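Local coordinates for manganese-dependent ADP-ribose/CDP-alcohol diphosphatase (Danio rerio, PDB 2NXF), which probably hydrolyses ADP-ribose, CDP-choline and related CDP-alcohols at a dinuclear metal centre of the calcineurin-like phosphoesterase fold, at residues L147-S153 and G199-Q205. Numbering follows the deposited sequence.
Sequences LDAYDLS and GGFSEQQ
In this calcineurin-like metallophosphoesterase, the loop leaving strand 142-146 of a mixed sheet packs on the run-in and first turn of helix 203-219, every touching residue buried. Loops at strand ends line the dinuclear metal site in this fold, and this one carries Tyr150 there. Leu147 sets CB 3.8 Å from Phe201 CE1. Asp148 opens a type I turn to Asp151. Extended Gln205 (chi1 and chi2 t) pairs both ends of its amide with the backbone of Asp148: Asp148 N donates to Gln205 OE1 at 2.8 Å, and Gln205 NE2 to Asp148 O at 3.0 Å. Asp148 OD1 takes Tyr150 N at 3.3 Å in an Asx turn, while OD2 meets Arg104 and Tyr132 N. Ala149 lays CB 3.7 Å from Phe201 CZ. The CA-to-CB bond of Tyr150 points away from 199-205, yet CE1 lies 4.0 Å from Gly199 N; the ring sits beside the zinc ligands Asn96 and His265, its hydroxyl bonded to Phe197 O. Asp151 (chi1 t) splits its carboxylate: OD1 pairs with Lys163 and Arg157, whereas OD2 accepts from Gln205 NE2 at 2.9 Å and Ser202 N at 3.0 Å. Leu152 and Gly200 form a single antiparallel hydrogen-bonded bridge (CA to CA 4.8 Å; Leu152 N to Gly200 O 2.9 Å, Gly200 N to Leu152 O 2.8 Å). A CB on Gly199 would clash with Ala149 O and Leu152 O. N-cap Ser202 (chi1 p) accepts Gln205 N on OG at 3.1 Å, and the same OG donates to Asp151 OD2 at 2.7 Å.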
loop_
_atom_site.group_PDB
_atom_site.type_symbol
_atom_site.label_atom_id
_atom_site.label_comp_id
_atom_site.label_asym_id
_atom_site.label_seq_id
_atom_site.Cartn_x
_atom_site.Cartn_y
_atom_site.Cartn_z
ATOM N N LEU A 147 -5.536 1.764 -4.999
ATOM C CA LEU A 147 -6.025 3.055 -4.518
ATOM C C LEU A 147 -4.885 3.997 -4.179
ATOM O O LEU A 147 -3.736 3.551 -3.951
ATOM C CB LEU A 147 -6.884 2.854 -3.263
ATOM C CG LEU A 147 -8.130 1.962 -3.384
ATOM C CD1 LEU A 147 -8.863 1.926 -2.043
ATOM C CD2 LEU A 147 -9.026 2.463 -4.520
ATOM N N ASP A 148 -5.228 5.295 -4.146
ATOM C CA ASP A 148 -4.316 6.391 -3.876
ATOM C C ASP A 148 -4.672 6.965 -2.482
ATOM O O ASP A 148 -5.543 7.838 -2.346
ATOM C CB ASP A 148 -4.519 7.461 -4.974
ATOM C CG ASP A 148 -3.562 8.649 -4.860
ATOM O OD1 ASP A 148 -2.766 8.752 -3.891
ATOM O OD2 ASP A 148 -3.624 9.481 -5.785
ATOM N N ALA A 149 -3.983 6.464 -1.458
ATOM C CA ALA A 149 -4.306 6.840 -0.084
ATOM C C ALA A 149 -3.774 8.235 0.299
ATOM O O ALA A 149 -4.024 8.693 1.428
ATOM C CB ALA A 149 -3.760 5.789 0.898
ATOM N N TYR A 150 -3.058 8.884 -0.624
ATOM C CA TYR A 150 -2.572 10.270 -0.447
ATOM C C TYR A 150 -3.242 11.260 -1.402
ATOM O O TYR A 150 -2.758 12.364 -1.617
ATOM C CB TYR A 150 -1.030 10.339 -0.519
ATOM C CG TYR A 150 -0.446 9.567 0.636
ATOM C CD1 TYR A 150 -0.150 10.201 1.853
ATOM C CD2 TYR A 150 -0.294 8.169 0.557
ATOM C CE1 TYR A 150 0.339 9.482 2.934
ATOM C CE2 TYR A 150 0.188 7.441 1.634
ATOM C CZ TYR A 150 0.486 8.097 2.825
ATOM O OH TYR A 150 0.973 7.404 3.917
ATOM N N ASP A 151 -4.379 10.837 -1.943
ATOM C CA ASP A 151 -5.239 11.686 -2.760
ATOM C C ASP A 151 -5.570 12.956 -1.957
ATOM O O ASP A 151 -5.367 14.085 -2.423
ATOM C CB ASP A 151 -6.479 10.839 -3.082
ATOM C CG ASP A 151 -7.529 11.562 -3.880
ATOM O OD1 ASP A 151 -7.345 12.719 -4.316
ATOM O OD2 ASP A 151 -8.580 10.907 -4.062
ATOM N N LEU A 152 -6.073 12.761 -0.742
ATOM C CA LEU A 152 -6.121 13.865 0.209
ATOM C C LEU A 152 -4.889 13.736 1.088
ATOM O O LEU A 152 -4.762 12.771 1.824
ATOM C CB LEU A 152 -7.404 13.797 1.048
ATOM C CG LEU A 152 -8.721 13.868 0.270
ATOM C CD1 LEU A 152 -9.859 13.864 1.277
ATOM C CD2 LEU A 152 -8.788 15.106 -0.620
ATOM N N SER A 153 -3.965 14.682 0.979
ATOM C CA SER A 153 -2.772 14.693 1.822
ATOM C C SER A 153 -2.124 16.052 1.709
ATOM O O SER A 153 -2.431 16.826 0.791
ATOM C CB SER A 153 -1.774 13.617 1.371
ATOM O OG SER A 153 -1.217 13.912 0.087
ATOM N N GLY A 199 -2.996 10.050 5.008
ATOM C CA GLY A 199 -3.790 10.729 4.010
ATOM C C GLY A 199 -5.132 10.056 3.916
ATOM O O GLY A 199 -5.420 9.104 4.649
ATOM N N GLY A 200 -5.952 10.570 3.011
ATOM C CA GLY A 200 -7.259 9.995 2.787
ATOM C C GLY A 200 -7.644 9.893 1.323
ATOM O O GLY A 200 -6.875 10.266 0.416
ATOM N N PHE A 201 -8.877 9.429 1.117
ATOM C CA PHE A 201 -9.406 9.178 -0.225
ATOM C C PHE A 201 -10.483 10.221 -0.535
ATOM O O PHE A 201 -11.438 10.395 0.240
ATOM C CB PHE A 201 -10.004 7.764 -0.274
ATOM C CG PHE A 201 -9.052 6.688 0.211
ATOM C CD1 PHE A 201 -8.172 6.049 -0.680
ATOM C CD2 PHE A 201 -9.039 6.309 1.564
ATOM C CE1 PHE A 201 -7.280 5.048 -0.238
ATOM C CE2 PHE A 201 -8.136 5.308 2.033
ATOM C CZ PHE A 201 -7.268 4.660 1.128
ATOM N N SER A 202 -10.343 10.909 -1.669
ATOM C CA SER A 202 -11.329 11.934 -2.037
ATOM C C SER A 202 -12.710 11.319 -2.322
ATOM O O SER A 202 -12.812 10.115 -2.636
ATOM C CB SER A 202 -10.866 12.774 -3.250
ATOM O OG SER A 202 -10.957 12.019 -4.455
ATOM N N GLU A 203 -13.749 12.150 -2.223
ATOM C CA GLU A 203 -15.092 11.741 -2.570
ATOM C C GLU A 203 -15.098 11.191 -4.011
ATOM O O GLU A 203 -15.769 10.188 -4.311
ATOM C CB GLU A 203 -16.055 12.927 -2.404
ATOM C CG GLU A 203 -17.461 12.653 -2.839
ATOM C CD GLU A 203 -18.303 13.914 -2.796
ATOM O OE1 GLU A 203 -18.065 14.831 -3.620
ATOM O OE2 GLU A 203 -19.205 13.998 -1.937
ATOM N N GLN A 204 -14.342 11.844 -4.901
ATOM C CA GLN A 204 -14.292 11.401 -6.295
ATOM C C GLN A 204 -13.732 9.979 -6.373
ATOM O O GLN A 204 -14.272 9.100 -7.098
ATOM C CB GLN A 204 -13.453 12.358 -7.142
ATOM C CG GLN A 204 -13.331 11.914 -8.599
ATOM C CD GLN A 204 -12.622 12.933 -9.480
ATOM O OE1 GLN A 204 -11.963 13.860 -8.998
ATOM N NE2 GLN A 204 -12.757 12.760 -10.777
ATOM N N GLN A 205 -12.652 9.738 -5.616
ATOM C CA GLN A 205 -12.045 8.402 -5.608
ATOM C C GLN A 205 -12.986 7.356 -4.995
ATOM O O GLN A 205 -13.094 6.231 -5.499
ATOM C CB GLN A 205 -10.691 8.396 -4.893
ATOM C CG GLN A 205 -9.968 7.034 -5.058
ATOM C CD GLN A 205 -8.612 6.940 -4.399
ATOM O OE1 GLN A 205 -7.993 5.873 -4.438
ATOM N NE2 GLN A 205 -8.128 8.049 -3.803
#